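Local coordinates for protein DNA-(apurinic or apyrimidinic site) endonuclease 2 (Xenopus laevis, PDB 6WCD) that works in DNA base excision repair as a weak endonuclease at abasic sites and as a 3'-5' exonuclease that resects DNA ends, at residues A[84-89]-A[112-117]; A[177-182]-A[279-284]; A[273-278]-A[303-308]. One frame throughout, in Å; residues are numbered along the deposited sequence.

Contact 1 of 3, residues A[84-89]-A[112-117]; sequences GLSGVF and SLDQEG
The carboxylate of Asp114, in the last turn of helix 107-114, is gripped by the start of loop 84-89. Leu85 N donates to Asp114 OD1 at 2.8 Å in an almost straight bond (174°), and Ser86 N reaches Asp114 OD2 at 2.8 Å; both N-H groups come from the syn side, slightly out of the carboxylate plane. Ser86 OG adds a 2.7 Å bond to Asp114 OD2 from well above that plane, its chi1 of 76° setting the hydroxyl between the backbone N and the carbonyl carbon. A water donates to Asp114 OD2 as well and accepts from Phe89 N at 3.0 Å, so the far end of the loop is tied to the same oxygen. With two backbone N-H groups and a hydroxyl in hand, the carboxylate is held against rotation and its buried charge is probably well compensated. Gly84 CA packs 3.4 Å from Asp114 OD1, and a CB on it would run into Asp114 OD2. Farther out, the rim of the Phe89 ring meets Asp114 CB in plane, CD2 to CB 3.7 Å, while Phe89 CZ touches Gln115 CB. The loop is part of what is probably a Claspin-like CKB motif. Arg60 makes a cation-pi contact with Phe89, Leu85 packs on Phe160 and Leu163 of helix 152-173, and Gly84 pairs with Ala119, seating the loop between both helices and strand 119-127.

Contact 2 of 3, residues A[177-182]-A[279-284]; sequences HVIILG and RELVES
Leu281, on the first turn of helix 279-285, lays its side chain against His177 and Ile179 of strand 177-181. Its CD1 methyl sits over one face of the imidazole, 4.2 Å from the His177 ring centroid and 23° off the normal, displaced toward the rim: a CH-pi contact. Leu281 CB approaches His177 ND1 at 3.7 Å, and the other methyl, Leu281 CD2, presses on Ile179 CG1 at 3.5 Å, so the two methyls of the leucine divide between the imidazole and the isoleucine. CG stands anti to the backbone N (chi1 -178°), and from it the two methyls branch to their separate partners. Helix and strand run nearly perpendicular, at 87°, with axes 8.0 Å apart, as the helix packs at one end of a sheet of the DNase I-like alpha/beta sandwich. Glu280 OE1 lies near the plane of the imidazole at its edge, 4.1 Å from His177 CE1, without a bond. What fixes the ring lies outside: His177 NE2 is hydrogen-bonded to Glu134, and His177 ND1 to Asn278 ND2. An alanine at His177 would probably open a gap beneath Leu281 CD1 and leave Glu134 and the Asn278 amide without their imidazole partner. Leu136 of strand 133-142 touches both His177 and Leu281, and Asn278, just ahead of the helix, also binds Val178 N through OD1.

Contact 3 of 3, residues A[273-278]-A[303-308]; sequences DYILGN and VKAFMK
Ile275 and Val303 face each other across the interior, and nearly all of this contact is apolar packing. Ile275 CG1 meets Val303 CG2 at 3.8 Å, the two side chains sliding past each other in opposite directions. Ile275 has CG1 anti to its carbonyl carbon (chi1 -60°), and beyond it the CD1 methyl extends over the backbone of strand 303-307, 3.6 Å from Ala305 N and 3.8 Å from Ala305 CB. The other branch of the valine, Val303 CG1, rests 3.8 Å from Asp273 O, with Asp273 CB close by. No hydrogen bond joins the two segments: their strands lie face to face, 7.3 Å apart at closest approach and 25° from parallel, each in a different sheet. This is the core of the DNase I-like alpha/beta sandwich of the AP/ExoA nucleases, where two sheets pack through their inner side chains. Strand 303-307 has strands 2-7 and 286-291 as its neighbours in one sheet, whereas strand 269-278 pairs with 177-181 in the other, and Ile179 and Leu181 add to the apolar layer beside Ile275. The polar interactions all go to residues outside the pair. Asp273, probably important for catalysis as in related enzymes, starts toward Val303 but carries its carboxylate away from it; OD2 is hydrogen-bonded to Thr255 OG1 and to His300 ND1, and Asp183 is another close neighbour. Tyr274 and Lys304 have their CB turned away from the opposing strand; Tyr274 OH bonds to Thr186 O, and Lys304 NZ to the carbonyls of Leu25 and Asp26.

Overall arrangement
Contacts 2 and 3 are buried neighbours, centres about 7 Å apart, and share one sheet: strand 177-181 of contact 2 is the antiparallel partner of strand 269-278 in contact 3, joined by Ile180 O and Leu276 N, and strand 269-278 runs on into helix 279-285. Both rest mainly on apolar side chains, contact 2 adding an imidazole face, but one packs a helix against a strand and the other brings two sheets together. Contact 1 is partly buried, its centre about 23 Å from that of contact 2 and 24 Å from that of contact 3. There a loop closes on a helix end, and a single carboxylate met by backbone N-H groups, a hydroxyl and a water carries most of the contact.

Contact 1 of 3, residues A[84-89]-A[112-117]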
ATOM      1  N   GLY A  84       9.264   6.092   0.861  1.00 14.37           N
ATOM      2  CA  GLY A  84       8.725   7.290   1.438  1.00 14.81           C
ATOM      3  C   GLY A  84       7.904   8.061   0.431  1.00 15.89           C
ATOM      4  O   GLY A  84       7.852   7.739  -0.746  1.00 18.32           O
ATOM      5  N   LEU A  85       7.272   9.113   0.920  1.00 14.47           N
ATOM      6  CA  LEU A  85       6.450  10.011   0.104  1.00 14.89           C
ATOM      7  C   LEU A  85       7.084  11.341  -0.209  1.00 15.23           C
ATOM      8  O   LEU A  85       6.580  12.038  -1.119  1.00 17.46           O
ATOM      9  CB  LEU A  85       5.114  10.292   0.809  1.00 14.41           C
ATOM     10  CG  LEU A  85       4.238   9.076   1.034  1.00 14.83           C
ATOM     11  CD1 LEU A  85       3.081   9.412   1.939  1.00 17.65           C
ATOM     12  CD2 LEU A  85       3.747   8.489  -0.250  1.00 17.02           C
ATOM     13  N   SER A  86       8.151  11.727   0.472  1.00 16.80           N
ATOM     14  CA  SER A  86       8.685  13.074   0.349  1.00 16.35           C
ATOM     15  C   SER A  86      10.027  13.175  -0.351  1.00 22.52           C
ATOM     16  O   SER A  86      10.433  14.297  -0.677  1.00 26.29           O
ATOM     17  CB  SER A  86       8.844  13.727   1.713  1.00 19.42           C
ATOM     18  OG  SER A  86       9.978  13.220   2.379  1.00 21.79           O
ATOM     19  N   GLY A  87      10.741  12.086  -0.548  1.00 21.31           N
ATOM     20  CA  GLY A  87      12.058  12.212  -1.173  1.00 23.59           C
ATOM     21  C   GLY A  87      13.236  12.293  -0.226  1.00 33.46           C
ATOM     22  O   GLY A  87      14.380  12.148  -0.677  1.00 35.08           O
ATOM     23  N   VAL A  88      13.012  12.498   1.073  1.00 28.90           N
ATOM     24  CA  VAL A  88      14.145  12.721   1.962  1.00 28.57           C
ATOM     25  C   VAL A  88      15.002  11.465   2.139  1.00 33.61           C
ATOM     26  O   VAL A  88      16.197  11.573   2.431  1.00 38.25           O
ATOM     27  CB  VAL A  88      13.655  13.291   3.311  1.00 41.24           C
ATOM     28  CG1 VAL A  88      12.960  14.642   3.085  1.00 36.35           C
ATOM     29  CG2 VAL A  88      12.734  12.325   3.997  1.00 41.85           C
ATOM     30  N   PHE A  89      14.452  10.271   1.973  1.00 43.58           N
ATOM     31  CA  PHE A  89      15.244   9.050   2.090  1.00 57.73           C
ATOM     32  C   PHE A  89      15.525   8.431   0.727  1.00 70.94           C
ATOM     33  O   PHE A  89      15.569   7.208   0.580  1.00 74.99           O
ATOM     34  CB  PHE A  89      14.557   8.045   3.013  1.00 54.50           C
ATOM     35  CG  PHE A  89      14.455   8.523   4.428  1.00 59.35           C
ATOM     36  CD1 PHE A  89      15.583   8.613   5.220  1.00 63.85           C
ATOM     37  CD2 PHE A  89      13.238   8.895   4.964  1.00 63.83           C
ATOM     38  CE1 PHE A  89      15.499   9.063   6.525  1.00 65.09           C
ATOM     39  CE2 PHE A  89      13.147   9.348   6.260  1.00 65.79           C
ATOM     40  CZ  PHE A  89      14.280   9.434   7.044  1.00 66.88           C
ATOM     41  N   SER A 112      10.074  13.270   9.559  1.00 21.46           N
ATOM     42  CA  SER A 112       9.252  12.548  10.530  0.61 18.92           C
ATOM     43  C   SER A 112       8.174  11.736   9.869  1.00 18.27           C
ATOM     44  O   SER A 112       7.880  10.620  10.310  1.00 17.44           O
ATOM     45  CB  SER A 112       8.601  13.510  11.491  0.61 21.60           C
ATOM     46  OG  SER A 112       9.577  14.120  12.290  0.61 28.85           O
ATOM     47  N   LEU A 113       7.557  12.280   8.808  1.00 17.00           N
ATOM     48  CA  LEU A 113       6.490  11.577   8.117  1.00 17.04           C
ATOM     49  C   LEU A 113       7.007  10.398   7.334  1.00 18.09           C
ATOM     50  O   LEU A 113       6.238   9.480   7.041  1.00 18.93           O
ATOM     51  CB  LEU A 113       5.739  12.562   7.209  1.00 16.77           C
ATOM     52  CG  LEU A 113       4.898  13.593   7.897  1.00 18.63           C
ATOM     53  CD1 LEU A 113       4.505  14.747   7.016  1.00 17.33           C
ATOM     54  CD2 LEU A 113       3.648  12.889   8.503  1.00 21.58           C
ATOM     55  N   ASP A 114       8.291  10.401   6.927  1.00 15.78           N
ATOM     56  CA  ASP A 114       8.854   9.344   6.119  1.00 17.92           C
ATOM     57  C   ASP A 114       9.735   8.344   6.866  1.00 17.51           C
ATOM     58  O   ASP A 114      10.060   7.295   6.301  1.00 24.04           O
ATOM     59  CB  ASP A 114       9.670   9.949   4.962  1.00 19.77           C
ATOM     60  CG  ASP A 114       8.866  10.068   3.709  1.00 21.71           C
ATOM     61  OD1 ASP A 114       7.694   9.612   3.666  1.00 23.49           O
ATOM     62  OD2 ASP A 114       9.450  10.603   2.732  1.00 20.85           O
ATOM     63  N   GLN A 115      10.001   8.555   8.155  1.00 14.05           N
ATOM     64  CA  GLN A 115      10.957   7.702   8.847  1.00 16.59           C
ATOM     65  C   GLN A 115      10.338   6.490   9.531  1.00 15.64           C
ATOM     66  O   GLN A 115      11.043   5.802  10.274  1.00 16.58           O
ATOM     67  CB  GLN A 115      11.731   8.521   9.889  1.00 16.50           C
ATOM     68  CG  GLN A 115      10.896   8.957  11.039  1.00 14.83           C
ATOM     69  CD  GLN A 115      11.660   9.773  12.071  1.00 22.87           C
ATOM     70  OE1 GLN A 115      12.852  10.070  11.911  1.00 26.48           O
ATOM     71  NE2 GLN A 115      10.966  10.173  13.130  1.00 21.70           N
ATOM     72  N   GLU A 116       9.053   6.233   9.374  1.00 13.56           N
ATOM     73  CA  GLU A 116       8.416   5.129  10.072  1.00 14.14           C
ATOM     74  C   GLU A 116       8.105   3.940   9.161  1.00 11.75           C
ATOM     75  O   GLU A 116       7.367   3.034   9.550  1.00 15.48           O
ATOM     76  CB  GLU A 116       7.126   5.599  10.760  1.00 14.39           C
ATOM     77  CG  GLU A 116       7.388   6.612  11.848  1.00 14.61           C
ATOM     78  CD  GLU A 116       6.167   6.984  12.699  1.00 15.51           C
ATOM     79  OE1 GLU A 116       5.038   6.417  12.526  1.00 14.98           O
ATOM     80  OE2 GLU A 116       6.345   7.907  13.563  1.00 16.74           O
ATOM     81  N   GLY A 117       8.700   3.900   7.987  1.00 12.36           N
ATOM     82  CA  GLY A 117       8.516   2.739   7.120  1.00 12.10           C
ATOM     83  C   GLY A 117       7.101   2.565   6.619  1.00 14.63           C
ATOM     84  O   GLY A 117       6.577   1.448   6.604  1.00 17.02           O
TER
HETATM   85  O   HOH W   1      11.599   9.641   1.314  1.00 33.08           O

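Contact 2 of 3, residues A[177-182]-A[279-284]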
ATOM      1  N   HIS A 177      -0.352   6.475 -14.899  1.00 18.01           N
ATOM      2  CA  HIS A 177      -1.367   5.989 -13.979  1.00 15.62           C
ATOM      3  C   HIS A 177      -0.772   5.768 -12.599  1.00 15.91           C
ATOM      4  O   HIS A 177       0.439   5.557 -12.440  1.00 15.09           O
ATOM      5  CB  HIS A 177      -1.953   4.686 -14.473  1.00 14.41           C
ATOM      6  CG  HIS A 177      -2.565   4.798 -15.828  1.00 16.89           C
ATOM      7  ND1 HIS A 177      -3.750   5.457 -16.050  1.00 18.35           N
ATOM      8  CD2 HIS A 177      -2.130   4.369 -17.037  1.00 21.28           C
ATOM      9  CE1 HIS A 177      -4.032   5.426 -17.342  1.00 25.03           C
ATOM     10  NE2 HIS A 177      -3.061   4.768 -17.968  1.00 23.11           N
ATOM     11  N   VAL A 178      -1.651   5.813 -11.604  1.00 12.81           N
ATOM     12  CA  VAL A 178      -1.276   5.671 -10.197  1.00 12.13           C
ATOM     13  C   VAL A 178      -2.269   4.774  -9.471  1.00 11.94           C
ATOM     14  O   VAL A 178      -3.483   4.973  -9.555  1.00 13.35           O
ATOM     15  CB  VAL A 178      -1.162   7.025  -9.457  1.00 14.74           C
ATOM     16  CG1 VAL A 178      -0.845   6.836  -7.958  1.00 16.14           C
ATOM     17  CG2 VAL A 178      -0.129   7.908 -10.118  1.00 17.65           C
ATOM     18  N   ILE A 179      -1.742   3.794  -8.734  1.00 12.56           N
ATOM     19  CA  ILE A 179      -2.520   3.025  -7.770  1.00 14.08           C
ATOM     20  C   ILE A 179      -1.995   3.345  -6.386  1.00 15.36           C
ATOM     21  O   ILE A 179      -0.780   3.371  -6.178  1.00 14.76           O
ATOM     22  CB  ILE A 179      -2.426   1.519  -8.038  1.00 13.86           C
ATOM     23  CG1 ILE A 179      -3.257   1.133  -9.211  1.00 14.82           C
ATOM     24  CG2 ILE A 179      -2.843   0.729  -6.787  1.00 16.49           C
ATOM     25  CD1 ILE A 179      -3.018  -0.336  -9.681  1.00 19.22           C
ATOM     26  N   ILE A 180      -2.891   3.635  -5.464  1.00 12.74           N
ATOM     27  CA  ILE A 180      -2.580   3.772  -4.037  1.00 12.93           C
ATOM     28  C   ILE A 180      -3.248   2.592  -3.375  1.00 13.54           C
ATOM     29  O   ILE A 180      -4.476   2.441  -3.476  1.00 16.13           O
ATOM     30  CB  ILE A 180      -3.075   5.069  -3.427  1.00 14.41           C
ATOM     31  CG1 ILE A 180      -2.498   6.283  -4.129  1.00 17.88           C
ATOM     32  CG2 ILE A 180      -2.673   5.081  -1.917  1.00 15.94           C
ATOM     33  CD1 ILE A 180      -3.227   7.541  -3.823  1.00 28.08           C
ATOM     34  N   LEU A 181      -2.489   1.744  -2.698  1.00 12.16           N
ATOM     35  CA  LEU A 181      -3.100   0.640  -2.000  1.00 12.94           C
ATOM     36  C   LEU A 181      -2.534   0.460  -0.630  1.00 12.52           C
ATOM     37  O   LEU A 181      -1.406   0.887  -0.337  1.00 13.48           O
ATOM     38  CB  LEU A 181      -2.989  -0.614  -2.812  1.00 14.98           C
ATOM     39  CG  LEU A 181      -1.629  -1.252  -2.989  1.00 14.35           C
ATOM     40  CD1 LEU A 181      -1.772  -2.357  -4.025  1.00 17.02           C
ATOM     41  CD2 LEU A 181      -0.584  -0.387  -3.481  1.00 20.04           C
ATOM     42  N   GLY A 182      -3.335  -0.099   0.232  1.00 12.50           N
ATOM     43  CA  GLY A 182      -2.846  -0.429   1.547  1.00 13.90           C
ATOM     44  C   GLY A 182      -3.854  -0.086   2.589  1.00 12.96           C
ATOM     45  O   GLY A 182      -5.055  -0.044   2.333  1.00 13.32           O
ATOM     46  N   ARG A 279      -8.958   7.626 -12.148  1.00 18.62           N
ATOM     47  CA  ARG A 279     -10.225   7.329 -12.821  0.58 19.48           C
ATOM     48  C   ARG A 279     -10.001   6.557 -14.114  1.00 18.53           C
ATOM     49  O   ARG A 279     -10.643   5.519 -14.349  1.00 19.63           O
ATOM     50  CB  ARG A 279     -10.995   8.613 -13.088  0.58 23.48           C
ATOM     51  CG  ARG A 279     -11.396   9.370 -11.805  0.58 21.35           C
ATOM     52  CD  ARG A 279     -12.499  10.362 -12.158  0.58 26.47           C
ATOM     53  NE  ARG A 279     -12.928  11.204 -11.046  0.58 25.50           N
ATOM     54  CZ  ARG A 279     -14.180  11.643 -10.876  0.58 24.70           C
ATOM     55  NH1 ARG A 279     -15.144  11.300 -11.712  0.58 35.81           N
ATOM     56  NH2 ARG A 279     -14.477  12.430  -9.842  0.58 33.03           N
ATOM     57  N   GLU A 280      -9.107   7.051 -14.985  1.00 19.53           N
ATOM     58  CA  GLU A 280      -8.943   6.419 -16.288  1.00 22.81           C
ATOM     59  C   GLU A 280      -8.449   4.973 -16.171  1.00 20.69           C
ATOM     60  O   GLU A 280      -8.857   4.095 -16.953  1.00 20.14           O
ATOM     61  CB  GLU A 280      -7.988   7.242 -17.157  1.00 30.84           C
ATOM     62  CG  GLU A 280      -7.996   6.825 -18.614  1.00 40.38           C
ATOM     63  CD  GLU A 280      -6.967   7.567 -19.454  1.00 67.89           C
ATOM     64  OE1 GLU A 280      -6.366   6.941 -20.357  1.00 78.16           O
ATOM     65  OE2 GLU A 280      -6.761   8.774 -19.211  1.00 75.09           O
ATOM     66  N   LEU A 281      -7.539   4.707 -15.254  1.00 16.72           N
ATOM     67  CA  LEU A 281      -7.031   3.356 -15.037  1.00 14.77           C
ATOM     68  C   LEU A 281      -8.121   2.408 -14.612  1.00 18.15           C
ATOM     69  O   LEU A 281      -8.240   1.305 -15.153  1.00 18.39           O
ATOM     70  CB  LEU A 281      -5.939   3.402 -13.961  1.00 16.23           C
ATOM     71  CG  LEU A 281      -5.261   2.065 -13.648  1.00 15.56           C
ATOM     72  CD1 LEU A 281      -4.410   1.570 -14.843  1.00 16.95           C
ATOM     73  CD2 LEU A 281      -4.441   2.193 -12.333  1.00 14.91           C
ATOM     74  N   VAL A 282      -8.925   2.793 -13.639  1.00 15.13           N
ATOM     75  CA  VAL A 282      -9.977   1.907 -13.157  1.00 16.52           C
ATOM     76  C   VAL A 282     -11.011   1.653 -14.263  1.00 17.90           C
ATOM     77  O   VAL A 282     -11.426   0.520 -14.483  1.00 22.16           O
ATOM     78  CB  VAL A 282     -10.608   2.474 -11.873  1.00 16.08           C
ATOM     79  CG1 VAL A 282     -11.813   1.642 -11.406  1.00 20.98           C
ATOM     80  CG2 VAL A 282      -9.584   2.541 -10.798  1.00 16.06           C
ATOM     81  N   GLU A 283     -11.446   2.708 -14.967  1.00 18.26           N
ATOM     82  CA  GLU A 283     -12.476   2.580 -15.999  1.00 19.90           C
ATOM     83  C   GLU A 283     -11.986   1.762 -17.181  1.00 25.10           C
ATOM     84  O   GLU A 283     -12.775   1.028 -17.786  1.00 27.18           O
ATOM     85  CB  GLU A 283     -12.909   3.959 -16.483  1.00 23.01           C
ATOM     86  CG  GLU A 283     -13.670   4.763 -15.456  1.00 28.74           C
ATOM     87  CD  GLU A 283     -13.944   6.216 -15.903  1.00 54.34           C
ATOM     88  OE1 GLU A 283     -13.351   6.662 -16.909  1.00 56.89           O
ATOM     89  OE2 GLU A 283     -14.735   6.909 -15.233  1.00 50.49           O
ATOM     90  N   SER A 284     -10.728   1.924 -17.575  1.00 20.16           N
ATOM     91  CA  SER A 284     -10.273   1.293 -18.821  1.00 21.39           C
ATOM     92  C   SER A 284      -9.452   0.026 -18.618  1.00 21.06           C
ATOM     93  O   SER A 284      -9.395  -0.785 -19.561  1.00 24.64           O
ATOM     94  CB  SER A 284      -9.438   2.262 -19.644  1.00 32.76           C
ATOM     95  OG  SER A 284     -10.219   3.384 -19.983  1.00 50.11           O
TER

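Contact 3 of 3, residues A[273-278]-A[303-308]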
ATOM      1  N   ASP A 273      -8.854  -1.296   4.080  1.00 12.64           N
ATOM      2  CA  ASP A 273      -7.845  -1.638   3.081  1.00 13.62           C
ATOM      3  C   ASP A 273      -8.429  -1.438   1.692  1.00 14.45           C
ATOM      4  O   ASP A 273      -9.514  -1.937   1.367  1.00 14.62           O
ATOM      5  CB  ASP A 273      -7.444  -3.071   3.320  1.00 12.86           C
ATOM      6  CG  ASP A 273      -6.825  -3.261   4.705  1.00 17.30           C
ATOM      7  OD1 ASP A 273      -5.625  -2.831   4.898  1.00 18.43           O
ATOM      8  OD2 ASP A 273      -7.486  -3.787   5.640  1.00 16.12           O
ATOM      9  N   TYR A 274      -7.694  -0.713   0.869  1.00 12.17           N
ATOM     10  CA  TYR A 274      -8.156  -0.214  -0.391  1.00 10.87           C
ATOM     11  C   TYR A 274      -7.169  -0.464  -1.497  1.00 11.99           C
ATOM     12  O   TYR A 274      -5.958  -0.553  -1.294  1.00 12.18           O
ATOM     13  CB  TYR A 274      -8.369   1.310  -0.329  1.00 12.31           C
ATOM     14  CG  TYR A 274      -9.354   1.813   0.668  1.00 13.83           C
ATOM     15  CD1 TYR A 274     -10.598   2.210   0.271  1.00 14.87           C
ATOM     16  CD2 TYR A 274      -9.007   2.014   1.979  1.00 14.98           C
ATOM     17  CE1 TYR A 274     -11.504   2.761   1.147  1.00 17.23           C
ATOM     18  CE2 TYR A 274      -9.913   2.515   2.871  1.00 15.54           C
ATOM     19  CZ  TYR A 274     -11.139   2.917   2.458  1.00 16.44           C
ATOM     20  OH  TYR A 274     -12.068   3.487   3.303  1.00 19.01           O
ATOM     21  N   ILE A 275      -7.721  -0.527  -2.737  1.00 12.43           N
ATOM     22  CA  ILE A 275      -6.946  -0.386  -3.970  1.00 11.17           C
ATOM     23  C   ILE A 275      -7.555   0.787  -4.710  1.00 11.47           C
ATOM     24  O   ILE A 275      -8.653   0.700  -5.281  1.00 13.15           O
ATOM     25  CB  ILE A 275      -6.920  -1.671  -4.820  1.00 11.50           C
ATOM     26  CG1 ILE A 275      -6.286  -2.782  -3.997  1.00 13.54           C
ATOM     27  CG2 ILE A 275      -6.198  -1.393  -6.125  1.00 12.95           C
ATOM     28  CD1 ILE A 275      -6.346  -4.164  -4.650  1.00 14.84           C
ATOM     29  N   LEU A 276      -6.891   1.933  -4.656  1.00 11.77           N
ATOM     30  CA  LEU A 276      -7.366   3.157  -5.292  1.00 12.09           C
ATOM     31  C   LEU A 276      -6.616   3.335  -6.591  1.00 14.71           C
ATOM     32  O   LEU A 276      -5.433   3.023  -6.687  1.00 15.97           O
ATOM     33  CB  LEU A 276      -7.113   4.370  -4.370  1.00 13.86           C
ATOM     34  CG  LEU A 276      -7.596   4.236  -2.936  1.00 13.27           C
ATOM     35  CD1 LEU A 276      -7.134   5.511  -2.229  1.00 17.95           C
ATOM     36  CD2 LEU A 276      -9.069   3.991  -2.854  1.00 14.16           C
ATOM     37  N   GLY A 277      -7.301   3.755  -7.638  1.00 14.86           N
ATOM     38  CA  GLY A 277      -6.625   4.004  -8.904  1.00 16.18           C
ATOM     39  C   GLY A 277      -7.141   5.289  -9.502  1.00 13.51           C
ATOM     40  O   GLY A 277      -8.264   5.705  -9.246  1.00 14.56           O
ATOM     41  N   ASN A 278      -6.333   5.902 -10.355  1.00 13.99           N
ATOM     42  CA  ASN A 278      -6.873   7.072 -11.024  1.00 16.45           C
ATOM     43  C   ASN A 278      -8.058   6.672 -11.915  1.00 15.10           C
ATOM     44  O   ASN A 278      -8.143   5.524 -12.396  1.00 15.49           O
ATOM     45  CB  ASN A 278      -5.795   7.799 -11.824  1.00 14.53           C
ATOM     46  CG  ASN A 278      -5.122   6.906 -12.845  1.00 15.05           C
ATOM     47  OD1 ASN A 278      -4.337   6.030 -12.474  1.00 15.09           O
ATOM     48  ND2 ASN A 278      -5.360   7.184 -14.121  1.00 15.92           N
ATOM     49  N   VAL A 303      -6.889  -7.638  -0.042  1.00 11.04           N
ATOM     50  CA  VAL A 303      -7.715  -7.178  -1.155  1.00 10.36           C
ATOM     51  C   VAL A 303      -6.924  -7.388  -2.450  1.00 11.04           C
ATOM     52  O   VAL A 303      -5.693  -7.433  -2.448  1.00 10.41           O
ATOM     53  CB  VAL A 303      -8.148  -5.724  -0.994  1.00 12.25           C
ATOM     54  CG1 VAL A 303      -8.997  -5.581   0.275  1.00 14.84           C
ATOM     55  CG2 VAL A 303      -6.962  -4.778  -0.845  1.00 13.19           C
ATOM     56  N   LYS A 304      -7.638  -7.613  -3.550  1.00 12.38           N
ATOM     57  CA  LYS A 304      -6.990  -8.007  -4.799  1.00 11.27           C
ATOM     58  C   LYS A 304      -7.685  -7.351  -5.976  1.00 11.23           C
ATOM     59  O   LYS A 304      -8.915  -7.317  -6.047  1.00 13.36           O
ATOM     60  CB  LYS A 304      -7.000  -9.534  -4.937  1.00 11.74           C
ATOM     61  CG  LYS A 304      -6.280 -10.085  -6.156  1.00 13.33           C
ATOM     62  CD  LYS A 304      -6.118 -11.612  -6.028  1.00 15.49           C
ATOM     63  CE  LYS A 304      -5.382 -12.141  -7.192  1.00 17.54           C
ATOM     64  NZ  LYS A 304      -5.221 -13.624  -6.937  1.00 19.26           N
ATOM     65  N   ALA A 305      -6.898  -6.853  -6.922  1.00 11.16           N
ATOM     66  CA  ALA A 305      -7.426  -6.329  -8.164  1.00 11.95           C
ATOM     67  C   ALA A 305      -6.906  -7.117  -9.355  1.00 12.22           C
ATOM     68  O   ALA A 305      -5.772  -7.641  -9.343  1.00 12.19           O
ATOM     69  CB  ALA A 305      -7.084  -4.876  -8.350  1.00 16.58           C
ATOM     70  N   PHE A 306      -7.744  -7.142 -10.377  1.00 12.83           N
ATOM     71  CA  PHE A 306      -7.543  -7.907 -11.618  1.00 12.29           C
ATOM     72  C   PHE A 306      -7.585  -6.864 -12.717  1.00 13.91           C
ATOM     73  O   PHE A 306      -8.557  -6.115 -12.827  1.00 15.33           O
ATOM     74  CB  PHE A 306      -8.645  -8.958 -11.822  1.00 14.14           C
ATOM     75  CG  PHE A 306      -8.710  -9.990 -10.711  1.00 14.21           C
ATOM     76  CD1 PHE A 306      -9.373  -9.716  -9.521  1.00 16.58           C
ATOM     77  CD2 PHE A 306      -8.155 -11.248 -10.864  1.00 16.58           C
ATOM     78  CE1 PHE A 306      -9.399 -10.659  -8.530  1.00 18.18           C
ATOM     79  CE2 PHE A 306      -8.232 -12.186  -9.881  1.00 20.69           C
ATOM     80  CZ  PHE A 306      -8.882 -11.863  -8.694  1.00 20.62           C
ATOM     81  N   MET A 307      -6.534  -6.809 -13.532  1.00 15.27           N
ATOM     82  CA  MET A 307      -6.404  -5.782 -14.554  0.58 14.54           C
ATOM     83  C   MET A 307      -6.055  -6.413 -15.905  1.00 14.10           C
ATOM     84  O   MET A 307      -5.430  -7.466 -15.967  1.00 15.83           O
ATOM     85  CB  MET A 307      -5.314  -4.794 -14.113  0.58 18.42           C
ATOM     86  CG  MET A 307      -5.560  -4.255 -12.677  0.58 17.03           C
ATOM     87  SD  MET A 307      -4.099  -3.387 -12.028  0.58 20.15           S
ATOM     88  CE  MET A 307      -4.034  -2.007 -13.175  0.58 27.24           C
ATOM     89  N   LYS A 308      -6.443  -5.745 -16.953  1.00 15.26           N
ATOM     90  CA  LYS A 308      -6.249  -6.259 -18.309  1.00 15.50           C
ATOM     91  C   LYS A 308      -4.949  -5.748 -18.922  1.00 16.67           C
ATOM     92  O   LYS A 308      -4.518  -6.303 -19.959  1.00 20.40           O
ATOM     93  CB  LYS A 308      -7.460  -5.957 -19.186  1.00 21.72           C
ATOM     94  CG  LYS A 308      -7.616  -4.533 -19.493  1.00 21.05           C
ATOM     95  CD  LYS A 308      -8.923  -4.185 -20.209  1.00 24.81           C
ATOM     96  CE  LYS A 308     -10.119  -4.291 -19.286  1.00 30.65           C
ATOM     97  NZ  LYS A 308     -11.373  -3.748 -19.944  1.00 33.50           N
TER